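Local structure of hypothetical protein yfcE (1SU1) at residues L141-P155 with E162-G176. The protein is of unknown function but belongs to the calcineurin-like phosphoesterase superfamily and carries two zinc ions in the fold typical of that family. Residues are numbered along the deposited sequence; the frame is centred on the assembly and turned at random.
With ZN (zinc ion), chain E; ZN (zinc ion), chain F.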
loop_
_atom_site.group_PDB
_atom_site.type_symbol
_atom_site.label_atom_id
_atom_site.label_comp_id
_atom_site.label_asym_id
_atom_site.label_seq_id
_atom_site.Cartn_x
_atom_site.Cartn_y
_atom_site.Cartn_z
ATOM N N LEU A 141 22.503 4.159 -2.253
ATOM C CA LEU A 141 23.419 3.026 -2.365
ATOM C C LEU A 141 24.860 3.446 -2.153
ATOM O O LEU A 141 25.212 4.607 -2.341
ATOM C CB LEU A 141 23.276 2.357 -3.751
ATOM C CG LEU A 141 21.904 1.763 -4.090
ATOM C CD1 LEU A 141 21.847 1.374 -5.567
ATOM C CD2 LEU A 141 21.648 0.554 -3.208
ATOM N N ASN A 142 25.694 2.486 -1.776
ATOM C CA ASN A 142 27.107 2.745 -1.549
ATOM C C ASN A 142 27.867 2.608 -2.863
ATOM O O ASN A 142 27.319 2.127 -3.854
ATOM C CB ASN A 142 27.668 1.751 -0.539
ATOM C CG ASN A 142 28.942 2.243 0.107
ATOM O OD1 ASN A 142 29.632 1.492 0.791
ATOM N ND2 ASN A 142 29.254 3.519 -0.096
ATOM N N GLN A 143 29.128 3.026 -2.866
ATOM C CA GLN A 143 29.954 2.944 -4.061
ATOM C C GLN A 143 30.188 1.472 -4.414
ATOM O O GLN A 143 30.450 0.648 -3.534
ATOM C CB GLN A 143 31.291 3.657 -3.828
ATOM C CG GLN A 143 32.019 4.046 -5.115
ATOM C CD GLN A 143 33.337 4.768 -4.858
ATOM O OE1 GLN A 143 34.260 4.206 -4.261
ATOM N NE2 GLN A 143 33.430 6.020 -5.312
ATOM N N ASN A 144 30.070 1.154 -5.703
ATOM C CA ASN A 144 30.256 -0.211 -6.202
ATOM C C ASN A 144 29.076 -1.144 -5.957
ATOM O O ASN A 144 29.227 -2.366 -6.041
ATOM C CB ASN A 144 31.533 -0.837 -5.629
ATOM C CG ASN A 144 32.797 -0.266 -6.258
ATOM O OD1 ASN A 144 32.761 0.754 -6.956
ATOM N ND2 ASN A 144 33.923 -0.924 -6.011
ATOM N N ASP A 145 27.911 -0.576 -5.641
ATOM C CA ASP A 145 26.707 -1.385 -5.456
ATOM C C ASP A 145 26.019 -1.464 -6.820
ATOM O O ASP A 145 26.372 -0.732 -7.748
ATOM C CB ASP A 145 25.739 -0.761 -4.434
ATOM C CG ASP A 145 26.104 -1.086 -2.994
ATOM O OD1 ASP A 145 26.797 -2.096 -2.752
ATOM O OD2 ASP A 145 25.671 -0.334 -2.100
ATOM N N VAL A 146 25.022 -2.333 -6.938
ATOM C CA VAL A 146 24.325 -2.485 -8.206
ATOM C C VAL A 146 22.821 -2.268 -8.158
ATOM O O VAL A 146 22.127 -2.894 -7.364
ATOM C CB VAL A 146 24.561 -3.910 -8.799
ATOM C CG1 VAL A 146 23.957 -4.000 -10.195
ATOM C CG2 VAL A 146 26.061 -4.237 -8.827
ATOM N N LEU A 147 22.312 -1.392 -9.018
ATOM C CA LEU A 147 20.871 -1.198 -9.100
ATOM C C LEU A 147 20.378 -2.189 -10.172
ATOM O O LEU A 147 20.714 -2.049 -11.352
ATOM C CB LEU A 147 20.524 0.228 -9.533
ATOM C CG LEU A 147 19.047 0.413 -9.936
ATOM C CD1 LEU A 147 18.145 0.226 -8.727
ATOM C CD2 LEU A 147 18.838 1.795 -10.539
ATOM N N VAL A 148 19.606 -3.193 -9.762
ATOM C CA VAL A 148 19.079 -4.202 -10.685
ATOM C C VAL A 148 17.586 -3.971 -10.936
ATOM O O VAL A 148 16.774 -4.099 -10.015
ATOM C CB VAL A 148 19.266 -5.635 -10.116
ATOM C CG1 VAL A 148 18.680 -6.657 -11.077
ATOM C CG2 VAL A 148 20.743 -5.921 -9.869
ATOM N N TYR A 149 17.225 -3.662 -12.181
ATOM C CA TYR A 149 15.826 -3.389 -12.533
ATOM C C TYR A 149 15.390 -3.814 -13.953
ATOM O O TYR A 149 16.226 -4.128 -14.814
ATOM C CB TYR A 149 15.571 -1.897 -12.422
ATOM C CG TYR A 149 16.340 -1.097 -13.448
ATOM C CD1 TYR A 149 17.731 -0.988 -13.379
ATOM C CD2 TYR A 149 15.681 -0.473 -14.512
ATOM C CE1 TYR A 149 18.452 -0.279 -14.351
ATOM C CE2 TYR A 149 16.394 0.237 -15.483
ATOM C CZ TYR A 149 17.774 0.330 -15.394
ATOM O OH TYR A 149 18.463 1.051 -16.345
ATOM N N GLY A 150 14.074 -3.772 -14.183
ATOM C CA GLY A 150 13.496 -4.103 -15.480
ATOM C C GLY A 150 12.643 -2.934 -15.953
ATOM O O GLY A 150 13.135 -1.821 -16.104
ATOM N N HIS A 151 11.367 -3.184 -16.211
ATOM C CA HIS A 151 10.424 -2.136 -16.608
ATOM C C HIS A 151 10.602 -1.365 -17.921
ATOM O O HIS A 151 9.612 -1.105 -18.617
ATOM C CB HIS A 151 10.286 -1.105 -15.469
ATOM C CG HIS A 151 9.129 -0.170 -15.649
ATOM N ND1 HIS A 151 7.828 -0.611 -15.739
ATOM C CD2 HIS A 151 9.084 1.175 -15.794
ATOM C CE1 HIS A 151 7.027 0.422 -15.934
ATOM N NE2 HIS A 151 7.763 1.517 -15.972
ATOM N N THR A 152 11.823 -0.960 -18.256
ATOM C CA THR A 152 12.035 -0.205 -19.499
ATOM C C THR A 152 12.086 -1.098 -20.746
ATOM O O THR A 152 11.877 -0.624 -21.868
ATOM C CB THR A 152 13.362 0.578 -19.486
ATOM O OG1 THR A 152 14.458 -0.345 -19.375
ATOM C CG2 THR A 152 13.396 1.557 -18.314
ATOM N N HIS A 153 12.367 -2.382 -20.543
ATOM C CA HIS A 153 12.497 -3.329 -21.649
ATOM C C HIS A 153 13.734 -2.976 -22.482
ATOM O O HIS A 153 13.789 -3.291 -23.669
ATOM C CB HIS A 153 11.266 -3.308 -22.565
ATOM C CG HIS A 153 9.985 -3.656 -21.877
ATOM N ND1 HIS A 153 8.824 -3.928 -22.569
ATOM C CD2 HIS A 153 9.669 -3.737 -20.564
ATOM C CE1 HIS A 153 7.848 -4.159 -21.711
ATOM N NE2 HIS A 153 8.335 -4.049 -20.488
ATOM N N LEU A 154 14.698 -2.290 -21.866
ATOM C CA LEU A 154 15.936 -1.923 -22.536
ATOM C C LEU A 154 17.087 -2.477 -21.709
ATOM O O LEU A 154 17.272 -2.099 -20.557
ATOM C CB LEU A 154 16.054 -0.401 -22.684
ATOM C CG LEU A 154 15.118 0.271 -23.705
ATOM C CD1 LEU A 154 15.355 1.778 -23.727
ATOM C CD2 LEU A 154 15.365 -0.307 -25.097
ATOM N N PRO A 155 17.883 -3.391 -22.294
ATOM C CA PRO A 155 19.017 -4.003 -21.592
ATOM C C PRO A 155 20.127 -3.018 -21.243
ATOM O O PRO A 155 20.457 -2.137 -22.035
ATOM C CB PRO A 155 19.486 -5.067 -22.576
ATOM C CG PRO A 155 19.312 -4.353 -23.887
ATOM C CD PRO A 155 17.927 -3.723 -23.731
ATOM N N GLU A 162 29.085 6.174 -9.665
ATOM C CA GLU A 162 29.738 5.368 -8.645
ATOM C C GLU A 162 29.087 4.006 -8.413
ATOM O O GLU A 162 29.591 3.195 -7.627
ATOM C CB GLU A 162 29.804 6.143 -7.327
ATOM C CG GLU A 162 28.481 6.732 -6.852
ATOM C CD GLU A 162 27.991 7.891 -7.717
ATOM O OE1 GLU A 162 27.416 7.641 -8.800
ATOM O OE2 GLU A 162 28.189 9.057 -7.313
ATOM N N ILE A 163 27.967 3.751 -9.083
ATOM C CA ILE A 163 27.297 2.466 -8.936
ATOM C C ILE A 163 27.127 1.788 -10.293
ATOM O O ILE A 163 27.384 2.388 -11.338
ATOM C CB ILE A 163 25.898 2.603 -8.277
ATOM C CG1 ILE A 163 25.012 3.528 -9.112
ATOM C CG2 ILE A 163 26.044 3.116 -6.845
ATOM C CD1 ILE A 163 23.529 3.396 -8.802
ATOM N N PHE A 164 26.682 0.538 -10.264
ATOM C CA PHE A 164 26.466 -0.232 -11.479
ATOM C C PHE A 164 24.972 -0.368 -11.759
ATOM O O PHE A 164 24.183 -0.580 -10.840
ATOM C CB PHE A 164 27.059 -1.638 -11.324
ATOM C CG PHE A 164 28.552 -1.667 -11.191
ATOM C CD1 PHE A 164 29.369 -1.409 -12.290
ATOM C CD2 PHE A 164 29.145 -1.970 -9.966
ATOM C CE1 PHE A 164 30.765 -1.452 -12.171
ATOM C CE2 PHE A 164 30.533 -2.014 -9.832
ATOM C CZ PHE A 164 31.351 -1.754 -10.941
ATOM N N HIS A 165 24.587 -0.237 -13.023
ATOM C CA HIS A 165 23.191 -0.414 -13.424
ATOM C C HIS A 165 23.119 -1.717 -14.229
ATOM O O HIS A 165 23.984 -1.976 -15.083
ATOM C CB HIS A 165 22.701 0.735 -14.315
ATOM C CG HIS A 165 22.514 2.034 -13.598
ATOM N ND1 HIS A 165 21.746 3.057 -14.113
ATOM C CD2 HIS A 165 23.021 2.498 -12.431
ATOM C CE1 HIS A 165 21.789 4.093 -13.297
ATOM N NE2 HIS A 165 22.557 3.779 -12.269
ATOM N N PHE A 166 22.098 -2.529 -13.964
ATOM C CA PHE A 166 21.921 -3.781 -14.684
ATOM C C PHE A 166 20.433 -4.039 -14.945
ATOM O O PHE A 166 19.634 -4.074 -14.003
ATOM C CB PHE A 166 22.526 -4.955 -13.905
ATOM C CG PHE A 166 22.363 -6.286 -14.601
ATOM C CD1 PHE A 166 23.014 -6.547 -15.812
ATOM C CD2 PHE A 166 21.540 -7.270 -14.061
ATOM C CE1 PHE A 166 22.843 -7.771 -16.471
ATOM C CE2 PHE A 166 21.363 -8.495 -14.712
ATOM C CZ PHE A 166 22.017 -8.745 -15.920
ATOM N N ASN A 167 20.082 -4.213 -16.223
ATOM C CA ASN A 167 18.712 -4.476 -16.666
ATOM C C ASN A 167 18.756 -5.594 -17.718
ATOM O O ASN A 167 19.310 -5.401 -18.791
ATOM C CB ASN A 167 18.113 -3.202 -17.271
ATOM C CG ASN A 167 16.638 -3.350 -17.628
ATOM O OD1 ASN A 167 16.140 -4.463 -17.863
ATOM N ND2 ASN A 167 15.928 -2.207 -17.688
ATOM N N PRO A 168 18.143 -6.766 -17.425
ATOM C CA PRO A 168 18.058 -7.973 -18.283
ATOM C C PRO A 168 17.248 -7.759 -19.538
ATOM O O PRO A 168 17.281 -8.579 -20.447
ATOM C CB PRO A 168 17.346 -9.012 -17.410
ATOM C CG PRO A 168 17.680 -8.611 -16.051
ATOM C CD PRO A 168 17.720 -7.082 -16.049
ATOM N N GLY A 169 16.525 -6.649 -19.582
ATOM C CA GLY A 169 15.678 -6.364 -20.719
ATOM C C GLY A 169 14.452 -7.237 -20.547
ATOM O O GLY A 169 14.308 -7.897 -19.507
ATOM N N SER A 170 13.576 -7.272 -21.552
ATOM C CA SER A 170 12.361 -8.098 -21.490
ATOM C C SER A 170 12.554 -9.424 -22.225
ATOM O O SER A 170 13.182 -9.460 -23.286
ATOM C CB SER A 170 11.178 -7.369 -22.138
ATOM O OG SER A 170 10.022 -8.197 -22.171
ATOM N N VAL A 171 12.008 -10.507 -21.678
ATOM C CA VAL A 171 12.119 -11.810 -22.317
ATOM C C VAL A 171 11.031 -11.956 -23.373
ATOM O O VAL A 171 10.996 -12.951 -24.081
ATOM C CB VAL A 171 11.937 -12.980 -21.317
ATOM C CG1 VAL A 171 13.080 -13.022 -20.321
ATOM C CG2 VAL A 171 10.604 -12.843 -20.600
ATOM N N SER A 172 10.144 -10.969 -23.484
ATOM C CA SER A 172 9.058 -11.078 -24.445
ATOM C C SER A 172 8.758 -9.872 -25.326
ATOM O O SER A 172 8.241 -10.040 -26.434
ATOM C CB SER A 172 7.776 -11.501 -23.724
ATOM O OG SER A 172 7.182 -10.412 -23.042
ATOM N N ILE A 173 9.065 -8.665 -24.859
ATOM C CA ILE A 173 8.793 -7.479 -25.669
ATOM C C ILE A 173 9.943 -6.477 -25.643
ATOM O O ILE A 173 9.781 -5.335 -25.197
ATOM C CB ILE A 173 7.533 -6.733 -25.196
ATOM C CG1 ILE A 173 6.470 -7.719 -24.726
ATOM C CG2 ILE A 173 6.977 -5.901 -26.340
ATOM C CD1 ILE A 173 5.251 -7.051 -24.119
ATOM N N PRO A 174 11.119 -6.883 -26.139
ATOM C CA PRO A 174 12.261 -5.964 -26.139
ATOM C C PRO A 174 11.996 -4.708 -26.960
ATOM O O PRO A 174 11.196 -4.729 -27.900
ATOM C CB PRO A 174 13.381 -6.817 -26.727
ATOM C CG PRO A 174 12.639 -7.704 -27.695
ATOM C CD PRO A 174 11.439 -8.122 -26.872
ATOM N N LYS A 175 12.660 -3.615 -26.585
ATOM C CA LYS A 175 12.531 -2.341 -27.288
ATOM C C LYS A 175 13.902 -1.967 -27.842
ATOM O O LYS A 175 14.906 -2.605 -27.513
ATOM C CB LYS A 175 12.070 -1.226 -26.338
ATOM C CG LYS A 175 10.569 -0.990 -26.253
ATOM C CD LYS A 175 9.874 -2.021 -25.383
ATOM C CE LYS A 175 8.435 -1.604 -25.065
ATOM N NZ LYS A 175 8.368 -0.349 -24.258
ATOM N N GLY A 176 13.940 -0.925 -28.668
ATOM C CA GLY A 176 15.197 -0.467 -29.233
ATOM C C GLY A 176 15.864 -1.418 -30.213
ATOM O O GLY A 176 17.077 -1.352 -30.419
HETATM ZN ZN ZN E . 6.712 -2.541 -15.861
HETATM ZN ZN ZN F . 7.107 -4.451 -18.695
HETATM O O HOH W 1 13.363 -4.261 -18.648
HETATM O O HOH W 2 14.696 -5.828 -23.925
#
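The parallel strand pair 146-148 and 163-167 of the calcineurin-like phosphoesterase fold runs into the G-H-x-H loop of the dinuclear zinc site, and residues 169-175 pack around the second histidine, H153. The strands are zipped by a parallel ladder in which L147 N gives to F164 O and L147 O accepts from F166 N; D145 O, at the end of a type II turn, takes F164 N at 2.8 Å. V146 and V148 share one face with F164 and F166, where V146 CG2 meets F164 CB at 3.7 Å; V146 and F166 also pack on L190 of the other sheet.

Further along, the N167 side chain runs across the Y149 ring, its amide plane 62° from the ring plane, with CB over one face, toward the rim, 4.1 Å from the centroid. With CG anti to the backbone N (chi1 -174°), its amide reaches into the bend of the histidine loop: OD1 accepts from G169 N in an Asx turn and from a water that H153 N also binds, and ND2 makes a weak bond to G150 O.

H151 ND1 and H153 NE2 each bind a different zinc at 2.2 Å; D33 and H35 share the second ion. The H153 imidazole has S170 CB over one face, and S170 OG in turn bonds to D33 O. K175 N closes the loop on H153 O (3.1 Å), while the folded K175 chain brings CD to 3.4 Å from H153 CB. The other ring nitrogen, H153 ND1, donates a weak bond to I173 O at 3.1 Å, with an N-H...O angle of 131°.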